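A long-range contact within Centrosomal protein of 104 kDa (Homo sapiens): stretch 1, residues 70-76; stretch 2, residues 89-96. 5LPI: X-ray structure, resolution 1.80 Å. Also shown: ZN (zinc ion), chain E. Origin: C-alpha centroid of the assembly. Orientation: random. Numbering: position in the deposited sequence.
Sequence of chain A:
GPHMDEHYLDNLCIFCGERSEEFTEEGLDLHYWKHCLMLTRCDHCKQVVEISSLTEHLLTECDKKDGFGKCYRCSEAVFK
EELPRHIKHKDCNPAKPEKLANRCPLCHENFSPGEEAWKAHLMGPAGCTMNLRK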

# COMPACT_ATOMS: atom_id res chain seq x y z
N LYS A 70 0.67 1.40 -16.82
CA LYS A 70 -0.34 2.11 -16.04
C LYS A 70 -1.61 2.25 -16.86
O LYS A 70 -1.57 2.76 -17.99
CB LYS A 70 0.17 3.49 -15.62
CG LYS A 70 -0.86 4.32 -14.85
CD LYS A 70 -0.22 5.59 -14.32
CE LYS A 70 -1.16 6.34 -13.40
NZ LYS A 70 -0.64 7.71 -13.11
N CYS A 71 -2.73 1.79 -16.31
CA CYS A 71 -4.00 2.09 -16.95
C CYS A 71 -4.37 3.52 -16.65
O CYS A 71 -4.53 3.90 -15.47
CB CYS A 71 -5.11 1.14 -16.48
SG CYS A 71 -6.74 1.74 -17.06
N TYR A 72 -4.52 4.33 -17.70
CA TYR A 72 -4.88 5.73 -17.51
C TYR A 72 -6.29 5.90 -16.96
O TYR A 72 -6.62 6.99 -16.49
CB TYR A 72 -4.70 6.49 -18.82
CG TYR A 72 -3.26 6.49 -19.33
CD1 TYR A 72 -2.20 6.28 -18.46
CD2 TYR A 72 -2.98 6.71 -20.67
CE1 TYR A 72 -0.89 6.28 -18.92
CE2 TYR A 72 -1.67 6.72 -21.14
CZ TYR A 72 -0.63 6.50 -20.26
OH TYR A 72 0.66 6.51 -20.72
N ARG A 73 -7.12 4.85 -16.99
CA ARG A 73 -8.46 4.95 -16.41
C ARG A 73 -8.41 4.79 -14.89
O ARG A 73 -8.85 5.68 -14.15
CB ARG A 73 -9.39 3.92 -17.04
CG ARG A 73 -10.86 3.99 -16.60
CD ARG A 73 -11.68 2.93 -17.34
NE ARG A 73 -12.81 2.40 -16.56
CZ ARG A 73 -14.07 2.81 -16.70
NH1 ARG A 73 -14.37 3.76 -17.58
NH2 ARG A 73 -15.03 2.27 -15.97
N CYS A 74 -7.87 3.68 -14.40
CA CYS A 74 -7.87 3.42 -12.97
C CYS A 74 -6.58 3.81 -12.28
O CYS A 74 -6.53 3.76 -11.05
CB CYS A 74 -8.17 1.94 -12.69
SG CYS A 74 -6.97 0.82 -13.41
N SER A 75 -5.53 4.17 -13.02
CA SER A 75 -4.22 4.58 -12.50
C SER A 75 -3.42 3.42 -11.94
O SER A 75 -2.31 3.64 -11.42
CB SER A 75 -4.31 5.67 -11.42
OG SER A 75 -4.72 5.11 -10.18
N GLU A 76 -3.92 2.19 -12.01
CA GLU A 76 -3.23 1.04 -11.45
C GLU A 76 -2.25 0.43 -12.46
O GLU A 76 -2.33 0.67 -13.67
CB GLU A 76 -4.24 -0.01 -10.99
CG GLU A 76 -5.17 0.49 -9.87
CD GLU A 76 -6.14 -0.56 -9.37
OE1 GLU A 76 -6.02 -1.75 -9.77
OE2 GLU A 76 -7.04 -0.20 -8.57
N HIS A 89 -11.77 -3.49 -22.17
CA HIS A 89 -12.91 -3.96 -21.38
C HIS A 89 -13.53 -2.87 -20.52
O HIS A 89 -14.71 -2.98 -20.17
CB HIS A 89 -12.49 -5.14 -20.51
CG HIS A 89 -12.48 -6.45 -21.23
ND1 HIS A 89 -12.75 -7.65 -20.61
CD2 HIS A 89 -12.25 -6.74 -22.54
CE1 HIS A 89 -12.67 -8.63 -21.50
NE2 HIS A 89 -12.37 -8.10 -22.67
N LYS A 90 -12.78 -1.81 -20.18
CA LYS A 90 -13.31 -0.66 -19.44
C LYS A 90 -14.09 -1.08 -18.19
O LYS A 90 -15.13 -0.51 -17.86
CB LYS A 90 -14.20 0.21 -20.34
CG LYS A 90 -13.44 1.02 -21.37
CD LYS A 90 -14.40 1.84 -22.21
CE LYS A 90 -13.74 2.32 -23.50
NZ LYS A 90 -14.67 3.10 -24.37
N ASP A 91 -13.60 -2.11 -17.49
CA ASP A 91 -14.28 -2.61 -16.31
C ASP A 91 -13.66 -2.13 -15.00
O ASP A 91 -14.24 -2.37 -13.94
CB ASP A 91 -14.32 -4.14 -16.32
CG ASP A 91 -15.22 -4.68 -17.40
OD1 ASP A 91 -16.24 -4.03 -17.72
OD2 ASP A 91 -14.90 -5.76 -17.95
N CYS A 92 -12.51 -1.47 -15.05
CA CYS A 92 -11.84 -1.02 -13.84
C CYS A 92 -12.55 0.21 -13.27
O CYS A 92 -13.29 0.92 -13.96
CB CYS A 92 -10.37 -0.69 -14.13
SG CYS A 92 -10.14 0.57 -15.41
N ASN A 93 -12.33 0.45 -11.97
CA ASN A 93 -12.93 1.60 -11.31
C ASN A 93 -12.12 2.86 -11.61
O ASN A 93 -10.93 2.91 -11.28
CB ASN A 93 -13.01 1.37 -9.81
CG ASN A 93 -13.67 2.55 -9.07
OD1 ASN A 93 -14.38 3.36 -9.67
ND2 ASN A 93 -13.40 2.64 -7.77
N PRO A 94 -12.71 3.89 -12.21
CA PRO A 94 -11.92 5.07 -12.58
C PRO A 94 -11.28 5.74 -11.37
O PRO A 94 -11.81 5.71 -10.25
CB PRO A 94 -12.95 5.99 -13.25
CG PRO A 94 -14.01 5.05 -13.75
CD PRO A 94 -14.10 3.98 -12.71
N ALA A 95 -10.12 6.34 -11.60
CA ALA A 95 -9.38 7.01 -10.55
C ALA A 95 -9.79 8.48 -10.47
O ALA A 95 -10.39 9.04 -11.39
CB ALA A 95 -7.87 6.90 -10.79
N LYS A 96 -9.45 9.10 -9.34
CA LYS A 96 -9.72 10.50 -9.07
C LYS A 96 -8.41 11.18 -8.69
O LYS A 96 -7.46 10.51 -8.29
CB LYS A 96 -10.75 10.64 -7.95
CG LYS A 96 -12.05 9.92 -8.26
CD LYS A 96 -12.99 9.93 -7.08
CE LYS A 96 -14.44 9.83 -7.55
NZ LYS A 96 -15.24 8.90 -6.72
ZN ZN E . -7.89 0.29 -15.53

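The two stretches meet around a zinc ion, and the contact is best understood as a metal site reinforced by backbone and arginine hydrogen bonds. K70, at the start of stretch 1, carries an extended, exposed side chain that stays clear of stretch 2.

The next residue, C71, points its side chain toward stretch 2 and gives the first of three zinc ligands found here. Its SG lies 2.4 Å from ZN, and a fourth ligand comes from elsewhere in the structure. The C71 SG and C92 SG atoms are 4.0 Å apart, as expected for two sulfurs sharing a tetrahedral metal rather than a disulfide. Cysteine suits the position because its thiolate can both bind zinc and accept hydrogen bonds from the backbone that turns around it: C74 N donates to C71 SG at 3.5 Å, and R73 N to C71 SG at 3.1 Å, the latter bond being weak. The turn is tightened further by S75 N, which donates to C71 O at 2.7 Å.

Y72 points away from stretch 2 and takes no part in the contact. R73, in contrast, loses more surface to the other stretch than any of its neighbours in stretch 1. Its CA-to-CB bond runs sideways, yet the long side chain brings its end closer to stretch 2. There the guanidinium grips a single carbonyl in a fork: R73 NE and R73 NH2 each lie 3.0 Å from C92 O and donate to it, with the acceptor at the edge of the group, near its plane. Arginine is well suited to this task, since two of its N-H groups can converge on one oxygen. P94 CG covers one face of the guanidinium, with R73 CZ 3.7 Å from P94 CG, while K90 O lies over the opposite face. The separation of R73 NH2 and K90 O is 3.4 Å, but the angle is too poor for a hydrogen bond. The arginine backbone contributes as well: A95 N donates to R73 O at 2.9 Å with a nearly straight angle of 161°, and P94 CA makes a CA-H...O contact with the same R73 O at 3.5 Å.

C74 supplies the second zinc ligand of this stretch, with its SG 2.4 Å from ZN; C92 SG completes the set from stretch 2, 2.3 Å from ZN. The small cysteine side chain also allows close packing, with C74 CB 3.7 Å from C92 CB and 3.2 Å from N93 O. At 4.4 Å, C74 CA and P94 CA mark the nearest approach of the two chain traces.

S75 adopts a positive phi of 72° just after the second cysteine. Its OG makes a very short hydrogen bond to C74 O, 2.4 Å, and also packs 3.7 Å from A95 CB, whose methyl group fits closely here, 3.4 Å from C74 O. E76 makes no contact with stretch 2, but its O accepts from C71 N at 2.9 Å, helping to close the loop.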